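Local coordinates for KLLA0C04147p (Kluyveromyces lactis, PDB 5H2D), which holds ergosterol in the OSBP-related domain of the yeast protein Osh1 and probably transfers sterol between membranes, at residues A[225-230]-A[236-241]; A[72-77]-A[357-362]. All coordinates share one frame; numbering follows the deposited sequence.

Both contacts belong to the sterol-binding OSBP-related domain, but they share no element. Their centres are about 30 Å apart, on opposite sides of the chain's centre. Contact 1 is local: two neighbouring strands of a beta hairpin, partly buried. One face is apolar and buried; the other mixes D225, K227 and H240 with V229, Y236 and M238 and is more open. Contact 2 is buried and joins two helices far apart in sequence, 72-77 and 357-363, and contact 1 falls within the loop it closes. Contact 2 rests on one amide-to-amide hydrogen bond and little buried surface. It includes two residues of the ergosterol pocket, whereas the side chain of F241 in contact 1 is about 9 Å from the ergosterol.

Contact 1: A[225-230]-A[236-241]; sequences DVKIVN and YCMIHF
D225 and H240 meet across an antiparallel beta hairpin made by strands 219-230 and 236-241. H240 ND1 donates to D225 OD1 at 2.9 Å. The carboxylate and ring planes are 83° apart, and the bond reaches OD1 from above the carboxylate plane. A water donates to both D225 OD1 and F241 O, linking the two strands at this end. The far ring nitrogen, H240 NE2, bonds to E257, so carboxylates grip the imidazole at both nitrogens, which would probably favour its protonated form.

On the same face, M238 bends at chi2 and chi3. Its SD crosses the extended K227 chain, 3.8 Å from K227 CG. K227 CG is anti to the backbone N (chi1 179°), which lets the aliphatic stem pass the sulfur. V229 CG1 touches Y236 CB at 4.1 Å.

The other face is apolar. V226 CB faces I239 CB at 4.0 Å. The methyl ends I228 CD1 and I239 CD1 meet at 3.8 Å. V226 CG2 approaches F241 CE1 obliquely at 4.1 Å. Two pairs of backbone bonds, V226 with I239 and I228 with C237, fix the register.

Strand 199-203 pairs beside 219-230, and strand 253-259 beside 236-241. The apolar face packs on helix 95-108: I228 reaches L99 and T106, C237 reaches A103, and I239 reaches T106. F241 meets the W273 ring. On the face of D225 and K227 the Y236 ring lies against Y259, from strand 253-259.

Contact 2: A[72-77]-A[357-362]; sequences LLQRVA and PDQRAM. With ERG (ergosterol), chain B.
Q74 OE1 accepts two N-H groups: Q359 NE2 at 3.0 Å and the backbone N of S71. This is a buried hydrogen bond between two side-chain amides in the OSBP-related domain (ORD), whose curved beta-sheet barrel holds the sterol. It joins helix 72-77, beside the sterol, to helix 357-363. The two glutamines reach toward each other from opposite directions, with amide planes 69° apart. The donor is tilted from the carbonyl plane of Q74, and the bond is bent, 142° at the hydrogen. Q359 has CG anti to its own backbone N (chi1 -175°) and an extended chain, which carries the amide across to Q74. The other end of the Q74 amide, NE2, bonds to N338 OD1, fixing the amide's rotation. Replacing Q74 with a leucine would probably leave Q359 NE2, S71 N and N338 OD1 each without this partner inside the buried interface. The same helix lines the ergosterol pocket. The R75 chain is bent at chi2 and chi3 and held by salt bridges to E68 and E78. Its guanidinium lies obliquely near the sterol's angular methyls, with NH1 3.7 Å from ergosterol C18. L72 CD1 packs 3.7 Å from ergosterol C6 in the ring system.

Contact 1: A[225-230]-A[236-241]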
loop_
_atom_site.group_PDB
_atom_site.type_symbol
_atom_site.label_atom_id
_atom_site.label_comp_id
_atom_site.label_asym_id
_atom_site.label_seq_id
_atom_site.Cartn_x
_atom_site.Cartn_y
_atom_site.Cartn_z
ATOM N N ASP A 225 -16.628 2.631 5.330
ATOM C CA ASP A 225 -17.191 1.875 4.228
ATOM C C ASP A 225 -16.344 2.046 2.975
ATOM O O ASP A 225 -15.808 3.127 2.713
ATOM C CB ASP A 225 -18.632 2.304 3.948
ATOM C CG ASP A 225 -19.561 2.001 5.108
ATOM O OD1 ASP A 225 -19.544 0.856 5.606
ATOM O OD2 ASP A 225 -20.306 2.911 5.527
ATOM N N VAL A 226 -16.234 0.968 2.206
ATOM C CA VAL A 226 -15.505 0.945 0.948
ATOM C C VAL A 226 -16.440 0.400 -0.121
ATOM O O VAL A 226 -17.166 -0.568 0.122
ATOM C CB VAL A 226 -14.239 0.068 1.048
ATOM C CG1 VAL A 226 -13.609 -0.115 -0.333
ATOM C CG2 VAL A 226 -13.254 0.677 2.043
ATOM N N LYS A 227 -16.426 1.016 -1.300
ATOM C CA LYS A 227 -17.203 0.524 -2.429
ATOM C C LYS A 227 -16.274 0.278 -3.607
ATOM O O LYS A 227 -15.523 1.170 -4.006
ATOM C CB LYS A 227 -18.312 1.507 -2.823
ATOM C CG LYS A 227 -19.126 1.046 -4.016
ATOM C CD LYS A 227 -20.349 1.922 -4.247
ATOM C CE LYS A 227 -21.095 1.479 -5.500
ATOM N NZ LYS A 227 -22.362 2.260 -5.699
ATOM N N ILE A 228 -16.315 -0.939 -4.141
ATOM C CA ILE A 228 -15.535 -1.315 -5.312
ATOM C C ILE A 228 -16.502 -1.505 -6.468
ATOM O O ILE A 228 -17.509 -2.213 -6.330
ATOM C CB ILE A 228 -14.731 -2.600 -5.063
ATOM C CG1 ILE A 228 -13.895 -2.469 -3.789
ATOM C CG2 ILE A 228 -13.887 -2.943 -6.279
ATOM C CD1 ILE A 228 -13.271 -3.770 -3.401
ATOM N N VAL A 229 -16.196 -0.892 -7.606
ATOM C CA VAL A 229 -17.045 -1.023 -8.785
ATOM C C VAL A 229 -16.226 -1.592 -9.932
ATOM O O VAL A 229 -15.077 -1.191 -10.159
ATOM C CB VAL A 229 -17.698 0.321 -9.169
ATOM C CG1 VAL A 229 -18.616 0.783 -8.052
ATOM C CG2 VAL A 229 -16.663 1.378 -9.442
ATOM N N ASN A 230 -16.815 -2.551 -10.645
ATOM C CA ASN A 230 -16.237 -3.059 -11.881
ATOM C C ASN A 230 -16.824 -2.237 -13.017
ATOM O O ASN A 230 -18.015 -2.360 -13.323
ATOM C CB ASN A 230 -16.533 -4.544 -12.060
ATOM C CG ASN A 230 -15.933 -5.108 -13.335
ATOM O OD1 ASN A 230 -15.870 -4.428 -14.363
ATOM N ND2 ASN A 230 -15.478 -6.348 -13.273
ATOM N N TYR A 236 -20.537 -4.758 -8.270
ATOM C CA TYR A 236 -20.040 -3.852 -7.240
ATOM C C TYR A 236 -20.053 -4.555 -5.891
ATOM O O TYR A 236 -20.768 -5.537 -5.682
ATOM C CB TYR A 236 -20.847 -2.546 -7.175
ATOM C CG TYR A 236 -22.327 -2.736 -6.887
ATOM C CD1 TYR A 236 -23.210 -3.077 -7.907
ATOM C CD2 TYR A 236 -22.836 -2.570 -5.607
ATOM C CE1 TYR A 236 -24.565 -3.255 -7.656
ATOM C CE2 TYR A 236 -24.191 -2.741 -5.349
ATOM C CZ TYR A 236 -25.044 -3.087 -6.377
ATOM O OH TYR A 236 -26.391 -3.263 -6.123
ATOM N N CYS A 237 -19.242 -4.036 -4.971
ATOM C CA CYS A 237 -19.075 -4.660 -3.666
ATOM C C CYS A 237 -19.050 -3.579 -2.599
ATOM O O CYS A 237 -18.379 -2.559 -2.767
ATOM C CB CYS A 237 -17.781 -5.496 -3.623
ATOM S SG CYS A 237 -17.329 -6.102 -1.980
ATOM N N MET A 238 -19.791 -3.803 -1.516
ATOM C CA MET A 238 -19.791 -2.935 -0.347
ATOM C C MET A 238 -19.017 -3.618 0.770
ATOM O O MET A 238 -19.291 -4.782 1.091
ATOM C CB MET A 238 -21.220 -2.635 0.122
ATOM C CG MET A 238 -22.162 -2.141 -0.959
ATOM S SD MET A 238 -21.650 -0.578 -1.683
ATOM C CE MET A 238 -21.321 0.411 -0.231
ATOM N N ILE A 239 -18.039 -2.907 1.346
ATOM C CA ILE A 239 -17.227 -3.407 2.448
ATOM C C ILE A 239 -17.400 -2.505 3.658
ATOM O O ILE A 239 -17.374 -1.276 3.538
ATOM C CB ILE A 239 -15.736 -3.483 2.072
ATOM C CG1 ILE A 239 -15.577 -4.187 0.722
ATOM C CG2 ILE A 239 -14.941 -4.147 3.214
ATOM C CD1 ILE A 239 -14.124 -4.351 0.290
ATOM N N HIS A 240 -17.525 -3.113 4.833
ATOM C CA HIS A 240 -17.757 -2.355 6.057
ATOM C C HIS A 240 -16.692 -2.729 7.079
ATOM O O HIS A 240 -16.712 -3.841 7.613
ATOM C CB HIS A 240 -19.167 -2.618 6.592
ATOM C CG HIS A 240 -20.191 -2.753 5.507
ATOM N ND1 HIS A 240 -20.838 -1.667 4.956
ATOM C CD2 HIS A 240 -20.646 -3.840 4.838
ATOM C CE1 HIS A 240 -21.663 -2.081 4.011
ATOM N NE2 HIS A 240 -21.563 -3.394 3.915
ATOM N N PHE A 241 -15.745 -1.811 7.314
ATOM C CA PHE A 241 -14.795 -1.913 8.420
ATOM C C PHE A 241 -15.441 -1.285 9.644
ATOM O O PHE A 241 -15.681 -0.071 9.674
ATOM C CB PHE A 241 -13.485 -1.191 8.108
ATOM C CG PHE A 241 -12.639 -1.856 7.055
ATOM C CD1 PHE A 241 -12.885 -1.640 5.708
ATOM C CD2 PHE A 241 -11.552 -2.633 7.420
ATOM C CE1 PHE A 241 -12.097 -2.234 4.730
ATOM C CE2 PHE A 241 -10.745 -3.226 6.454
ATOM C CZ PHE A 241 -11.018 -3.022 5.104
HETATM O O HOH W 1 -18.653 0.419 8.483
#

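Contact 2: A[72-77]-A[357-362]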
loop_
_atom_site.group_PDB
_atom_site.type_symbol
_atom_site.label_atom_id
_atom_site.label_comp_id
_atom_site.label_asym_id
_atom_site.label_seq_id
_atom_site.Cartn_x
_atom_site.Cartn_y
_atom_site.Cartn_z
ATOM N N LEU A 72 6.610 6.191 3.859
ATOM C CA LEU A 72 5.246 6.110 3.340
ATOM C C LEU A 72 5.215 5.369 1.999
ATOM O O LEU A 72 4.275 4.610 1.717
ATOM C CB LEU A 72 4.639 7.513 3.211
ATOM C CG LEU A 72 3.280 7.755 3.882
ATOM C CD1 LEU A 72 2.204 6.901 3.254
ATOM C CD2 LEU A 72 3.374 7.501 5.381
ATOM N N LEU A 73 6.254 5.547 1.167
ATOM C CA LEU A 73 6.309 4.847 -0.120
ATOM C C LEU A 73 6.308 3.338 0.060
ATOM O O LEU A 73 5.759 2.610 -0.777
ATOM C CB LEU A 73 7.569 5.260 -0.893
ATOM C CG LEU A 73 7.749 6.737 -1.212
ATOM C CD1 LEU A 73 8.994 6.969 -2.086
ATOM C CD2 LEU A 73 6.503 7.256 -1.902
ATOM N N GLN A 74 6.935 2.853 1.128
ATOM C CA GLN A 74 7.001 1.425 1.390
ATOM C C GLN A 74 5.758 0.922 2.111
ATOM O O GLN A 74 5.319 -0.201 1.851
ATOM C CB GLN A 74 8.280 1.130 2.180
ATOM C CG GLN A 74 9.531 1.401 1.323
ATOM C CD GLN A 74 10.799 1.497 2.128
ATOM O OE1 GLN A 74 10.794 1.967 3.262
ATOM N NE2 GLN A 74 11.917 1.066 1.533
ATOM N N ARG A 75 5.144 1.739 2.981
ATOM C CA ARG A 75 3.870 1.325 3.563
ATOM C C ARG A 75 2.826 1.096 2.484
ATOM O O ARG A 75 1.999 0.182 2.599
ATOM C CB ARG A 75 3.361 2.371 4.558
ATOM C CG ARG A 75 4.230 2.532 5.786
ATOM C CD ARG A 75 4.491 1.211 6.513
ATOM N NE ARG A 75 3.278 0.655 7.113
ATOM C CZ ARG A 75 2.863 0.915 8.354
ATOM N NH1 ARG A 75 3.584 1.700 9.153
ATOM N NH2 ARG A 75 1.740 0.364 8.789
ATOM N N VAL A 76 2.829 1.925 1.438
ATOM C CA VAL A 76 1.883 1.721 0.343
ATOM C C VAL A 76 2.188 0.432 -0.413
ATOM O O VAL A 76 1.268 -0.255 -0.874
ATOM C CB VAL A 76 1.884 2.949 -0.583
ATOM C CG1 VAL A 76 1.067 2.673 -1.825
ATOM C CG2 VAL A 76 1.326 4.172 0.172
ATOM N N ALA A 77 3.468 0.055 -0.523
ATOM C CA ALA A 77 3.801 -1.227 -1.139
ATOM C C ALA A 77 3.281 -2.416 -0.340
ATOM O O ALA A 77 3.131 -3.508 -0.903
ATOM C CB ALA A 77 5.318 -1.347 -1.318
ATOM N N PRO A 357 19.497 8.162 3.779
ATOM C CA PRO A 357 20.468 7.910 4.854
ATOM C C PRO A 357 19.929 8.073 6.263
ATOM O O PRO A 357 20.416 7.388 7.175
ATOM C CB PRO A 357 21.577 8.938 4.566
ATOM C CG PRO A 357 20.911 10.035 3.823
ATOM C CD PRO A 357 19.857 9.337 2.969
ATOM N N ASP A 358 18.980 8.991 6.488
ATOM C CA ASP A 358 18.399 9.083 7.827
ATOM C C ASP A 358 17.559 7.852 8.134
ATOM O O ASP A 358 17.636 7.285 9.234
ATOM C CB ASP A 358 17.582 10.375 8.009
ATOM C CG ASP A 358 16.600 10.654 6.880
ATOM O OD1 ASP A 358 16.685 10.051 5.788
ATOM O OD2 ASP A 358 15.746 11.544 7.097
ATOM N N GLN A 359 16.766 7.411 7.163
ATOM C CA GLN A 359 15.975 6.204 7.355
ATOM C C GLN A 359 16.867 4.979 7.546
ATOM O O GLN A 359 16.547 4.099 8.351
ATOM C CB GLN A 359 15.030 6.022 6.167
ATOM C CG GLN A 359 14.083 4.862 6.341
ATOM C CD GLN A 359 13.107 4.761 5.202
ATOM O OE1 GLN A 359 12.660 5.768 4.653
ATOM N NE2 GLN A 359 12.770 3.533 4.832
ATOM N N ARG A 360 17.982 4.896 6.811
ATOM C CA ARG A 360 18.903 3.773 6.989
ATOM C C ARG A 360 19.499 3.770 8.391
ATOM O O ARG A 360 19.583 2.718 9.039
ATOM C CB ARG A 360 20.016 3.829 5.944
ATOM C CG ARG A 360 21.123 2.777 6.138
ATOM C CD ARG A 360 20.620 1.350 5.902
ATOM N NE ARG A 360 19.944 1.269 4.614
ATOM C CZ ARG A 360 18.924 0.459 4.355
ATOM N NH1 ARG A 360 18.476 -0.369 5.286
ATOM N NH2 ARG A 360 18.345 0.494 3.164
ATOM N N ALA A 361 19.944 4.936 8.862
ATOM C CA ALA A 361 20.483 5.024 10.216
ATOM C C ALA A 361 19.458 4.566 11.238
ATOM O O ALA A 361 19.784 3.807 12.161
ATOM C CB ALA A 361 20.933 6.451 10.517
ATOM N N MET A 362 18.207 5.005 11.089
ATOM C CA MET A 362 17.198 4.630 12.071
ATOM C C MET A 362 16.975 3.126 12.060
ATOM O O MET A 362 16.852 2.501 13.121
ATOM C CB MET A 362 15.883 5.357 11.812
ATOM C CG MET A 362 14.867 5.046 12.895
ATOM S SD MET A 362 13.255 5.779 12.568
ATOM C CE MET A 362 13.608 7.509 12.853
HETATM C C1 ERG B . -2.780 2.185 5.765
HETATM C C2 ERG B . -2.722 1.350 4.488
HETATM C C3 ERG B . -2.549 2.303 3.334
HETATM C C4 ERG B . -1.258 3.107 3.498
HETATM C C5 ERG B . -1.169 3.747 4.780
HETATM C C6 ERG B . -0.504 4.961 4.878
HETATM C C7 ERG B . -0.309 5.626 6.100
HETATM C C8 ERG B . -0.776 5.073 7.296
HETATM C C9 ERG B . -1.649 3.948 7.216
HETATM C C10 ERG B . -1.523 3.044 5.961
HETATM C C11 ERG B . -1.738 3.098 8.554
HETATM C C12 ERG B . -1.717 3.962 9.819
HETATM C C13 ERG B . -0.473 4.873 9.758
HETATM C C14 ERG B . -0.714 5.802 8.546
HETATM C C15 ERG B . 0.394 6.823 8.712
HETATM C C16 ERG B . 0.487 7.035 10.251
HETATM C C17 ERG B . -0.430 5.938 10.858
HETATM C C18 ERG B . 0.851 4.079 9.687
HETATM C C19 ERG B . -0.296 2.119 6.193
HETATM C C20 ERG B . 0.112 5.537 12.249
HETATM C C21 ERG B . -0.655 4.405 12.921
HETATM C C22 ERG B . 0.007 6.787 13.114
HETATM C C23 ERG B . 1.242 7.473 13.608
HETATM C C24 ERG B . 1.111 8.745 14.445
HETATM C C25 ERG B . 2.131 8.679 15.590
HETATM C C26 ERG B . 1.797 7.465 16.464
HETATM C C27 ERG B . 2.086 9.926 16.489
HETATM C C28 ERG B . 1.393 9.909 13.515
HETATM O O1 ERG B . -2.533 1.567 2.059
#